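Local coordinates for protein glutamate--tRNA ligase (Elizabethkingia anophelis, PDB 6B1Z) that probably catalyses the ATP-dependent attachment of glutamate to its cognate tRNA, supplying glutamyl-tRNA for protein synthesis, at residues D97-Y102 with N214-H219; E104-T109 with E244-D249; E300-E305 with A398-D403. All blocks are in the same frame, centred on the assembly; numbering follows the deposited sequence.

Interaction 1 (D97-Y102 with N214-H219); sequences DIYDRY and NIIDDH. With EDO (1,2-ethanediol), chain V; FMT (formic acid), chain B; EDO (1,2-ethanediol), chain S; FMT (formic acid), chain N.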
loop_
_atom_site.group_PDB
_atom_site.type_symbol
_atom_site.label_atom_id
_atom_site.label_comp_id
_atom_site.label_asym_id
_atom_site.label_seq_id
_atom_site.Cartn_x
_atom_site.Cartn_y
_atom_site.Cartn_z
ATOM N N ASP A 97 -25.302 1.029 -21.755
ATOM C CA ASP A 97 -25.652 1.037 -23.178
ATOM C C ASP A 97 -24.496 0.520 -24.036
ATOM O O ASP A 97 -24.723 -0.166 -25.045
ATOM C CB ASP A 97 -26.079 2.438 -23.610
ATOM C CG ASP A 97 -27.531 2.728 -23.281
ATOM O OD1 ASP A 97 -28.120 1.980 -22.466
ATOM O OD2 ASP A 97 -28.087 3.694 -23.843
ATOM N N ILE A 98 -23.255 0.834 -23.649
ATOM C CA ILE A 98 -22.085 0.277 -24.327
ATOM C C ILE A 98 -22.073 -1.236 -24.191
ATOM O O ILE A 98 -21.848 -1.973 -25.164
ATOM C CB ILE A 98 -20.791 0.900 -23.762
ATOM C CG1 ILE A 98 -20.774 2.403 -24.025
ATOM C CG2 ILE A 98 -19.563 0.239 -24.364
ATOM C CD1 ILE A 98 -19.730 3.175 -23.224
ATOM N N TYR A 99 -22.309 -1.725 -22.975
ATOM C CA TYR A 99 -22.261 -3.165 -22.757
ATOM C C TYR A 99 -23.366 -3.874 -23.529
ATOM O O TYR A 99 -23.151 -4.971 -24.066
ATOM C CB TYR A 99 -22.367 -3.472 -21.267
ATOM C CG TYR A 99 -21.253 -2.877 -20.429
ATOM C CD1 TYR A 99 -19.937 -2.814 -20.891
ATOM C CD2 TYR A 99 -21.533 -2.357 -19.175
ATOM C CE1 TYR A 99 -18.923 -2.252 -20.083
ATOM C CE2 TYR A 99 -20.546 -1.802 -18.377
ATOM C CZ TYR A 99 -19.253 -1.748 -18.834
ATOM O OH TYR A 99 -18.297 -1.177 -18.023
ATOM N N ASP A 100 -24.557 -3.271 -23.593
ATOM C CA ASP A 100 -25.658 -3.885 -24.339
ATOM C C ASP A 100 -25.303 -4.052 -25.810
ATOM O O ASP A 100 -25.619 -5.080 -26.421
ATOM C CB ASP A 100 -26.918 -3.033 -24.204
ATOM C CG ASP A 100 -27.554 -3.136 -22.835
ATOM O OD1 ASP A 100 -27.136 -3.974 -22.012
ATOM O OD2 ASP A 100 -28.481 -2.331 -22.578
ATOM N N ARG A 101 -24.644 -3.051 -26.390
ATOM C CA ARG A 101 -24.218 -3.124 -27.783
ATOM C C ARG A 101 -23.324 -4.338 -28.016
ATOM O O ARG A 101 -23.520 -5.094 -28.978
ATOM C CB ARG A 101 -23.503 -1.816 -28.152
ATOM C CG ARG A 101 -22.873 -1.755 -29.533
ATOM C CD ARG A 101 -22.656 -0.296 -29.983
ATOM N NE ARG A 101 -21.440 0.314 -29.447
ATOM C CZ ARG A 101 -21.418 1.323 -28.576
ATOM N NH1 ARG A 101 -22.551 1.856 -28.129
ATOM N NH2 ARG A 101 -20.255 1.807 -28.155
ATOM N N TYR A 102 -22.358 -4.561 -27.119
ATOM C CA TYR A 102 -21.406 -5.646 -27.312
ATOM C C TYR A 102 -21.951 -6.988 -26.866
ATOM O O TYR A 102 -21.510 -8.024 -27.384
ATOM C CB TYR A 102 -20.093 -5.298 -26.614
ATOM C CG TYR A 102 -19.428 -4.146 -27.329
ATOM C CD1 TYR A 102 -19.205 -4.200 -28.697
ATOM C CD2 TYR A 102 -19.087 -2.980 -26.656
ATOM C CE1 TYR A 102 -18.621 -3.149 -29.369
ATOM C CE2 TYR A 102 -18.498 -1.926 -27.321
ATOM C CZ TYR A 102 -18.265 -2.018 -28.673
ATOM O OH TYR A 102 -17.682 -0.966 -29.340
ATOM N N ASN A 214 -14.325 -5.670 -18.619
ATOM C CA ASN A 214 -12.966 -5.169 -18.747
ATOM C C ASN A 214 -12.438 -5.299 -20.169
ATOM O O ASN A 214 -11.728 -4.403 -20.637
ATOM C CB ASN A 214 -12.035 -5.850 -17.745
ATOM C CG ASN A 214 -12.166 -5.272 -16.360
ATOM O OD1 ASN A 214 -12.631 -4.140 -16.196
ATOM N ND2 ASN A 214 -11.768 -6.036 -15.354
ATOM N N ILE A 215 -12.775 -6.379 -20.896
ATOM C CA ILE A 215 -12.261 -6.433 -22.264
ATOM C C ILE A 215 -12.990 -5.410 -23.142
ATOM O O ILE A 215 -12.377 -4.792 -24.018
ATOM C CB ILE A 215 -12.292 -7.866 -22.856
ATOM C CG1 ILE A 215 -13.708 -8.378 -23.119
ATOM C CG2 ILE A 215 -11.473 -8.837 -21.984
ATOM C CD1 ILE A 215 -14.109 -8.273 -24.594
ATOM N N ILE A 216 -14.295 -5.197 -22.912
ATOM C CA ILE A 216 -15.029 -4.160 -23.647
ATOM C C ILE A 216 -14.404 -2.798 -23.386
ATOM O O ILE A 216 -14.129 -2.026 -24.317
ATOM C CB ILE A 216 -16.516 -4.161 -23.250
ATOM C CG1 ILE A 216 -17.233 -5.399 -23.824
ATOM C CG2 ILE A 216 -17.208 -2.833 -23.687
ATOM C CD1 ILE A 216 -18.580 -5.663 -23.185
ATOM N N ASP A 217 -14.152 -2.495 -22.116
ATOM C CA ASP A 217 -13.674 -1.152 -21.805
ATOM C C ASP A 217 -12.202 -0.955 -22.133
ATOM O O ASP A 217 -11.800 0.167 -22.459
ATOM C CB ASP A 217 -13.944 -0.819 -20.339
ATOM C CG ASP A 217 -15.431 -0.611 -20.045
ATOM O OD1 ASP A 217 -16.224 -0.386 -20.996
ATOM O OD2 ASP A 217 -15.800 -0.658 -18.857
ATOM N N ASP A 218 -11.378 -1.998 -22.036
ATOM C CA ASP A 218 -9.999 -1.860 -22.494
ATOM C C ASP A 218 -9.955 -1.596 -23.994
ATOM O O ASP A 218 -9.148 -0.790 -24.470
ATOM C CB ASP A 218 -9.186 -3.095 -22.106
ATOM C CG ASP A 218 -8.947 -3.168 -20.618
ATOM O OD1 ASP A 218 -8.562 -4.245 -20.125
ATOM O OD2 ASP A 218 -9.154 -2.118 -19.944
ATOM N N HIS A 219 -10.847 -2.233 -24.754
ATOM C CA HIS A 219 -10.952 -1.939 -26.177
ATOM C C HIS A 219 -11.432 -0.510 -26.413
ATOM O O HIS A 219 -10.789 0.256 -27.149
ATOM C CB HIS A 219 -11.896 -2.951 -26.832
ATOM C CG HIS A 219 -12.107 -2.716 -28.295
ATOM N ND1 HIS A 219 -11.149 -3.009 -29.241
ATOM C CD2 HIS A 219 -13.165 -2.214 -28.970
ATOM C CE1 HIS A 219 -11.609 -2.699 -30.440
ATOM N NE2 HIS A 219 -12.830 -2.212 -30.305
HETATM C C1 EDO V . -9.215 -7.449 -19.151
HETATM O O1 EDO V . -9.927 -8.615 -18.729
HETATM C C2 EDO V . -8.288 -7.822 -20.295
HETATM O O2 EDO V . -8.113 -6.687 -21.154
HETATM C C FMT B . -27.159 3.956 -19.725
HETATM O O1 FMT B . -26.278 3.411 -20.388
HETATM O O2 FMT B . -26.952 4.852 -18.908
HETATM C C1 EDO S . -31.970 5.361 -21.533
HETATM O O1 EDO S . -31.011 4.761 -20.655
HETATM C C2 EDO S . -31.351 5.504 -22.917
HETATM O O2 EDO S . -30.682 4.285 -23.262
HETATM C C FMT N . -11.852 -5.898 -11.028
HETATM O O1 FMT N . -12.757 -5.634 -10.235
HETATM O O2 FMT N . -11.790 -5.464 -12.178
#
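Ile216 is the residue of helix 214-219 that packs against the side chains of Ile98, Tyr99 and Tyr102. Its chi1 of -72° sets CG1 anti to the carbonyl carbon, which leaves CG2 anti to the backbone N; Ile216 CG2 reaches Tyr102, 3.5 Å from Tyr102 CD2. Ile216 CG2 also lies in the plane of the Tyr99 ring, at its edge, and is 3.9 Å from Ile98 CG2. Ile216 CD1, at the end of the other branch, packs 3.8 Å from Tyr102 CB and also touches Tyr99 CD1. Asp217, next along, supplies the polar part. Its OD2 accepts the Tyr99 hydroxyl on the syn side, the Tyr99 OH to Asp217 OD2 distance being 2.7 Å, with the ring and carboxylate planes 36° apart. Gln92 NE2 donates to OD2 as well, and Arg95 pairs with OD1, so both oxygens of this buried carboxylate are engaged. Both helices belong to the class I synthetase catalytic domain, a Rossmann-like fold of the HUP clan; the axes of segments 97-102 and 214-219 cross at 105°, 10.6 Å apart at closest approach. Asp218 serves a different neighbourhood: its OD2 forms salt bridges with Arg15 and Arg49, while Asp218 OD1 accepts from O2 of an ethanediol, probably from the crystallisation liquor, at 2.7 Å. At His219 the imidazole stacks on Trp248, the same indole that Tyr102 meets edge-to-face.

Interaction 2 (E104-T109 with E244-D249); sequences EQILKT and EAMGWD. With EDO (1,2-ethanediol), chain C.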
loop_
_atom_site.group_PDB
_atom_site.type_symbol
_atom_site.label_atom_id
_atom_site.label_comp_id
_atom_site.label_asym_id
_atom_site.label_seq_id
_atom_site.Cartn_x
_atom_site.Cartn_y
_atom_site.Cartn_z
ATOM N N GLU A 104 -25.049 -7.821 -27.640
ATOM C CA GLU A 104 -25.703 -8.196 -28.892
ATOM C C GLU A 104 -24.686 -8.738 -29.895
ATOM O O GLU A 104 -24.957 -9.727 -30.595
ATOM C CB GLU A 104 -26.459 -6.994 -29.473
ATOM C CG GLU A 104 -27.183 -7.306 -30.779
ATOM C CD GLU A 104 -27.728 -6.067 -31.468
ATOM O OE1 GLU A 104 -27.598 -4.960 -30.903
ATOM O OE2 GLU A 104 -28.283 -6.206 -32.581
ATOM N N GLN A 105 -23.498 -8.125 -29.952
ATOM C CA GLN A 105 -22.478 -8.563 -30.902
ATOM C C GLN A 105 -21.998 -9.975 -30.589
ATOM O O GLN A 105 -21.965 -10.841 -31.477
ATOM C CB GLN A 105 -21.300 -7.587 -30.913
ATOM C CG GLN A 105 -20.244 -7.943 -31.952
ATOM C CD GLN A 105 -19.039 -7.036 -31.923
ATOM O OE1 GLN A 105 -19.156 -5.828 -31.686
ATOM N NE2 GLN A 105 -17.864 -7.607 -32.176
ATOM N N ILE A 106 -21.636 -10.241 -29.332
ATOM C CA ILE A 106 -21.068 -11.552 -29.028
ATOM C C ILE A 106 -22.110 -12.659 -29.151
ATOM O O ILE A 106 -21.746 -13.817 -29.412
ATOM C CB ILE A 106 -20.395 -11.585 -27.635
ATOM C CG1 ILE A 106 -19.377 -12.749 -27.594
ATOM C CG2 ILE A 106 -21.443 -11.702 -26.511
ATOM C CD1 ILE A 106 -18.557 -12.815 -26.340
ATOM N N LEU A 107 -23.399 -12.344 -28.995
ATOM C CA LEU A 107 -24.431 -13.363 -29.153
ATOM C C LEU A 107 -24.599 -13.799 -30.600
ATOM O O LEU A 107 -25.256 -14.817 -30.846
ATOM C CB LEU A 107 -25.772 -12.856 -28.605
ATOM C CG LEU A 107 -25.883 -12.831 -27.078
ATOM C CD1 LEU A 107 -27.190 -12.152 -26.663
ATOM C CD2 LEU A 107 -25.784 -14.245 -26.507
ATOM N N LYS A 108 -24.023 -13.068 -31.557
ATOM C CA LYS A 108 -24.033 -13.522 -32.944
ATOM C C LYS A 108 -22.928 -14.528 -33.247
ATOM O O LYS A 108 -22.929 -15.108 -34.343
ATOM C CB LYS A 108 -23.911 -12.325 -33.880
ATOM C CG LYS A 108 -25.130 -11.430 -33.835
ATOM C CD LYS A 108 -24.884 -10.108 -34.530
ATOM C CE LYS A 108 -26.069 -9.177 -34.337
ATOM N NZ LYS A 108 -25.812 -7.809 -34.864
ATOM N N THR A 109 -22.010 -14.757 -32.314
ATOM C CA THR A 109 -20.883 -15.666 -32.482
ATOM C C THR A 109 -21.189 -17.022 -31.852
ATOM O O THR A 109 -22.156 -17.192 -31.110
ATOM C CB THR A 109 -19.603 -15.102 -31.849
ATOM O OG1 THR A 109 -19.634 -15.279 -30.425
ATOM C CG2 THR A 109 -19.424 -13.619 -32.145
ATOM N N GLU A 244 -10.693 -12.240 -29.375
ATOM C CA GLU A 244 -10.897 -12.963 -30.628
ATOM C C GLU A 244 -12.377 -13.043 -30.988
ATOM O O GLU A 244 -12.762 -12.819 -32.147
ATOM C CB GLU A 244 -10.290 -14.359 -30.518
ATOM C CG GLU A 244 -10.466 -15.199 -31.777
ATOM C CD GLU A 244 -9.888 -16.592 -31.625
ATOM O OE1 GLU A 244 -8.907 -16.764 -30.878
ATOM O OE2 GLU A 244 -10.424 -17.525 -32.252
ATOM N N ALA A 245 -13.228 -13.370 -30.011
ATOM C CA ALA A 245 -14.660 -13.495 -30.275
ATOM C C ALA A 245 -15.242 -12.194 -30.819
ATOM O O ALA A 245 -16.143 -12.217 -31.673
ATOM C CB ALA A 245 -15.396 -13.927 -29.000
ATOM N N MET A 246 -14.703 -11.061 -30.385
ATOM C CA MET A 246 -15.208 -9.754 -30.765
ATOM C C MET A 246 -14.570 -9.219 -32.038
ATOM O O MET A 246 -14.975 -8.147 -32.514
ATOM C CB MET A 246 -14.985 -8.755 -29.626
ATOM C CG MET A 246 -15.662 -9.165 -28.298
ATOM S SD MET A 246 -17.447 -9.388 -28.409
ATOM C CE MET A 246 -17.986 -7.671 -28.516
ATOM N N GLY A 247 -13.610 -9.947 -32.599
ATOM C CA GLY A 247 -12.864 -9.496 -33.759
ATOM C C GLY A 247 -11.874 -8.395 -33.466
ATOM O O GLY A 247 -11.585 -7.580 -34.357
ATOM N N TRP A 248 -11.336 -8.355 -32.245
ATOM C CA TRP A 248 -10.486 -7.273 -31.766
ATOM C C TRP A 248 -9.074 -7.764 -31.467
ATOM O O TRP A 248 -8.837 -8.958 -31.246
ATOM C CB TRP A 248 -11.052 -6.645 -30.478
ATOM C CG TRP A 248 -12.402 -6.008 -30.607
ATOM C CD1 TRP A 248 -13.017 -5.564 -31.750
ATOM C CD2 TRP A 248 -13.305 -5.741 -29.535
ATOM N NE1 TRP A 248 -14.254 -5.041 -31.445
ATOM C CE2 TRP A 248 -14.454 -5.143 -30.091
ATOM C CE3 TRP A 248 -13.253 -5.952 -28.147
ATOM C CZ2 TRP A 248 -15.542 -4.743 -29.312
ATOM C CZ3 TRP A 248 -14.338 -5.559 -27.374
ATOM C CH2 TRP A 248 -15.466 -4.956 -27.961
ATOM N N ASP A 249 -8.138 -6.815 -31.466
ATOM C CA ASP A 249 -6.759 -7.067 -31.068
ATOM C C ASP A 249 -6.604 -6.881 -29.564
ATOM O O ASP A 249 -7.004 -5.850 -29.019
ATOM C CB ASP A 249 -5.808 -6.117 -31.796
ATOM C CG ASP A 249 -5.778 -6.358 -33.288
ATOM O OD1 ASP A 249 -5.946 -7.521 -33.703
ATOM O OD2 ASP A 249 -5.582 -5.383 -34.034
HETATM C C1 EDO C . -8.836 -8.703 -35.474
HETATM O O1 EDO C . -7.410 -8.613 -35.404
HETATM C C2 EDO C . -9.271 -10.154 -35.296
HETATM O O2 EDO C . -8.925 -10.622 -33.986
HETATM O O HOH W 1 -17.663 -10.457 -33.160
HETATM O O HOH W 2 -16.997 -4.432 -32.629
#
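Met246 and Gln105 meet through the methyl Met246 CE, which lies 3.6 Å from Gln105 CD, alongside the end of the extended glutamine chain and nearest its amide carbon. The methionine is bent at chi2 and again at chi3 (-74°), and this second bend carries CE to the amide. One atom earlier, Met246 SD rests 3.8 Å from Ile106 CB, the two side chains crossing at about a right angle. Ile106 CD1 is 4.3 Å from Ala245 CB, a looser contact, and Thr109 CG2 comes 3.6 Å from Ala245 O. Two waters link the polar atoms. One accepts from Gln105 NE2 and donates to Ala245 O; the other donates to Gln105 OE1 and accepts from Trp248 NE1, so each end of the glutamine amide has a water-mediated tie across the contact. Met246 CB lies over the centre of the Trp248 indole, 3.4 Å above its plane. Thr109 is positioned by Ile106 O, which accepts from both Thr109 N and Thr109 OG1, the OG1 bond being 2.8 Å and in the carbonyl plane on a lone pair. Farther out, Ile106 also packs on Phe212, Leu242 and Ala112. The contact thus pairs the C-terminal ends of two catalytic-domain helices: 96-106 leaves through a type I beta turn, Ile106 to Thr109, and 236-246 ends in a Schellman motif at Gly247, whose phi is positive.

Interaction 3 (E300-E305 with A398-D403); sequences EGYLPE and ATFVKD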
loop_
_atom_site.group_PDB
_atom_site.type_symbol
_atom_site.label_atom_id
_atom_site.label_comp_id
_atom_site.label_asym_id
_atom_site.label_seq_id
_atom_site.Cartn_x
_atom_site.Cartn_y
_atom_site.Cartn_z
ATOM N N GLU A 300 0.185 6.455 10.518
ATOM C CA GLU A 300 1.259 5.916 11.346
ATOM C C GLU A 300 2.567 6.672 11.169
ATOM O O GLU A 300 3.554 6.334 11.832
ATOM C CB GLU A 300 1.478 4.428 11.032
ATOM C CG GLU A 300 0.368 3.529 11.567
ATOM C CD GLU A 300 0.269 3.563 13.084
ATOM O OE1 GLU A 300 1.312 3.430 13.751
ATOM O OE2 GLU A 300 -0.848 3.741 13.611
ATOM N N GLY A 301 2.608 7.692 10.320
ATOM C CA GLY A 301 3.790 8.523 10.201
ATOM C C GLY A 301 4.741 8.167 9.080
ATOM O O GLY A 301 5.859 8.701 9.048
ATOM N N TYR A 302 4.336 7.300 8.151
ATOM C CA TYR A 302 5.184 7.017 6.995
ATOM C C TYR A 302 5.106 8.177 6.014
ATOM O O TYR A 302 4.018 8.671 5.706
ATOM C CB TYR A 302 4.779 5.701 6.315
ATOM C CG TYR A 302 5.177 4.468 7.099
ATOM C CD1 TYR A 302 4.374 3.980 8.127
ATOM C CD2 TYR A 302 6.362 3.785 6.807
ATOM C CE1 TYR A 302 4.722 2.849 8.841
ATOM C CE2 TYR A 302 6.723 2.639 7.531
ATOM C CZ TYR A 302 5.908 2.192 8.544
ATOM O OH TYR A 302 6.257 1.068 9.267
ATOM N N LEU A 303 6.264 8.661 5.580
ATOM C CA LEU A 303 6.312 9.762 4.637
ATOM C C LEU A 303 5.960 9.220 3.253
ATOM O O LEU A 303 6.407 8.134 2.898
ATOM C CB LEU A 303 7.709 10.384 4.625
ATOM C CG LEU A 303 8.194 10.868 5.996
ATOM C CD1 LEU A 303 9.686 11.168 5.945
ATOM C CD2 LEU A 303 7.397 12.084 6.438
ATOM N N PRO A 304 5.112 9.911 2.480
ATOM C CA PRO A 304 4.662 9.313 1.212
ATOM C C PRO A 304 5.795 9.021 0.241
ATOM O O PRO A 304 5.737 8.013 -0.479
ATOM C CB PRO A 304 3.679 10.354 0.656
ATOM C CG PRO A 304 4.032 11.658 1.362
ATOM C CD PRO A 304 4.497 11.227 2.739
ATOM N N GLU A 305 6.833 9.859 0.207
ATOM C CA GLU A 305 7.969 9.599 -0.667
ATOM C C GLU A 305 8.710 8.338 -0.255
ATOM O O GLU A 305 9.207 7.598 -1.113
ATOM C CB GLU A 305 8.925 10.784 -0.649
ATOM C CG GLU A 305 8.293 12.086 -1.125
ATOM C CD GLU A 305 7.550 12.848 -0.025
ATOM O OE1 GLU A 305 7.463 12.377 1.147
ATOM O OE2 GLU A 305 7.054 13.954 -0.347
ATOM N N ALA A 398 15.760 9.046 14.702
ATOM C CA ALA A 398 14.330 8.781 14.634
ATOM C C ALA A 398 13.959 8.013 13.376
ATOM O O ALA A 398 14.558 8.186 12.307
ATOM C CB ALA A 398 13.552 10.096 14.659
ATOM N N THR A 399 12.943 7.162 13.512
ATOM C CA THR A 399 12.320 6.513 12.367
ATOM C C THR A 399 11.028 7.203 11.958
ATOM O O THR A 399 10.692 7.229 10.768
ATOM C CB THR A 399 12.055 5.039 12.694
ATOM O OG1 THR A 399 13.289 4.442 13.120
ATOM C CG2 THR A 399 11.533 4.262 11.471
ATOM N N PHE A 400 10.330 7.792 12.929
ATOM C CA PHE A 400 9.100 8.546 12.741
ATOM C C PHE A 400 9.225 9.840 13.527
ATOM O O PHE A 400 9.909 9.871 14.554
ATOM C CB PHE A 400 7.872 7.757 13.242
ATOM C CG PHE A 400 7.708 6.430 12.567
ATOM C CD1 PHE A 400 7.083 6.349 11.344
ATOM C CD2 PHE A 400 8.224 5.273 13.135
ATOM C CE1 PHE A 400 6.949 5.142 10.690
ATOM C CE2 PHE A 400 8.097 4.053 12.495
ATOM C CZ PHE A 400 7.450 3.983 11.263
ATOM N N VAL A 401 8.534 10.893 13.071
ATOM C CA VAL A 401 8.605 12.177 13.776
ATOM C C VAL A 401 8.209 12.025 15.244
ATOM O O VAL A 401 8.817 12.647 16.127
ATOM C CB VAL A 401 7.743 13.236 13.063
ATOM C CG1 VAL A 401 7.616 14.496 13.929
ATOM C CG2 VAL A 401 8.340 13.558 11.724
ATOM N N LYS A 402 7.218 11.170 15.544
ATOM C CA LYS A 402 6.777 11.021 16.931
ATOM C C LYS A 402 7.895 10.514 17.838
ATOM O O LYS A 402 7.867 10.769 19.048
ATOM C CB LYS A 402 5.567 10.082 17.013
ATOM C CG LYS A 402 5.898 8.599 16.810
ATOM C CD LYS A 402 4.644 7.725 16.780
ATOM C CE LYS A 402 4.874 6.497 15.892
ATOM N NZ LYS A 402 3.606 5.919 15.325
ATOM N N ASP A 403 8.886 9.795 17.278
ATOM C CA ASP A 403 10.009 9.297 18.078
ATOM C C ASP A 403 10.788 10.441 18.713
ATOM O O ASP A 403 11.396 10.263 19.774
ATOM C CB ASP A 403 10.997 8.489 17.223
ATOM C CG ASP A 403 10.391 7.267 16.576
ATOM O OD1 ASP A 403 9.280 6.845 16.956
ATOM O OD2 ASP A 403 11.079 6.722 15.682
HETATM O O HOH W 3 4.478 4.054 13.272
HETATM O O HOH W 4 6.648 10.636 10.872
#
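Phe400 turns its ring edge onto the face of Tyr302 in a T-shaped stack, with centroids 5.0 Å apart and planes at 78°. The pair bridges the catalytic region and the anticodon-binding region of the synthetase. Phe400 CE1 stands over the centre of the tyrosine ring, while Phe400 CZ leans toward the phenol end, 3.6 Å from Tyr302 CZ. A chi1 of -58° sets Phe400 CG beside the backbone N, and with chi2 at -83° the ring presents this edge to Tyr302. Gly301 brings its backbone against the phenylalanine: Gly301 O lies at the ring edge, in plane, 3.5 Å from Phe400 CD1. That carbonyl also accepts from a water at 2.8 Å from Gly301 O, which in turn receives the N-H of Val401, and from Asn355, whose ND2 serves Thr399 O too. Asn355 OD1 takes Leu303 N, so one side chain of helix 348-361 ties together the backbones of both segments. A second water sits over one face of Phe400 and donates to Glu300 O, at 2.9 Å, and to Glu300 OE1. In the conformer given, Lys402 NZ donates to this water and makes a long ion pair with Glu300 OE1; both are uncertain, as a second conformer exists. Asp403 folds back over the start of its own segment, where Asp403 OD2 grips two amides: Thr399 N at 2.9 Å on the anti side, and Phe400 N at 3.0 Å from above the carboxylate plane.

In the fold
Interactions 1 and 2 form one continuous piece of the catalytic domain: both use helix 96-106, their centres are about 11 Å apart, and they touch through Trp248 and Met246. Interaction 1 is the buried one, mixing aliphatic packing with a carboxylate hydrogen-bonded directly to a tyrosine hydroxyl. Interaction 2, at the helix ends, is partly buried and relies on methionine packing with waters between its polar groups. Interaction 3 stands apart, its centre about 44 Å from that of interaction 1 and about 52 Å from that of interaction 2. A surface contact between loop-rich segments, it joins the catalytic and anticodon-binding regions by an aromatic pair and bridging waters.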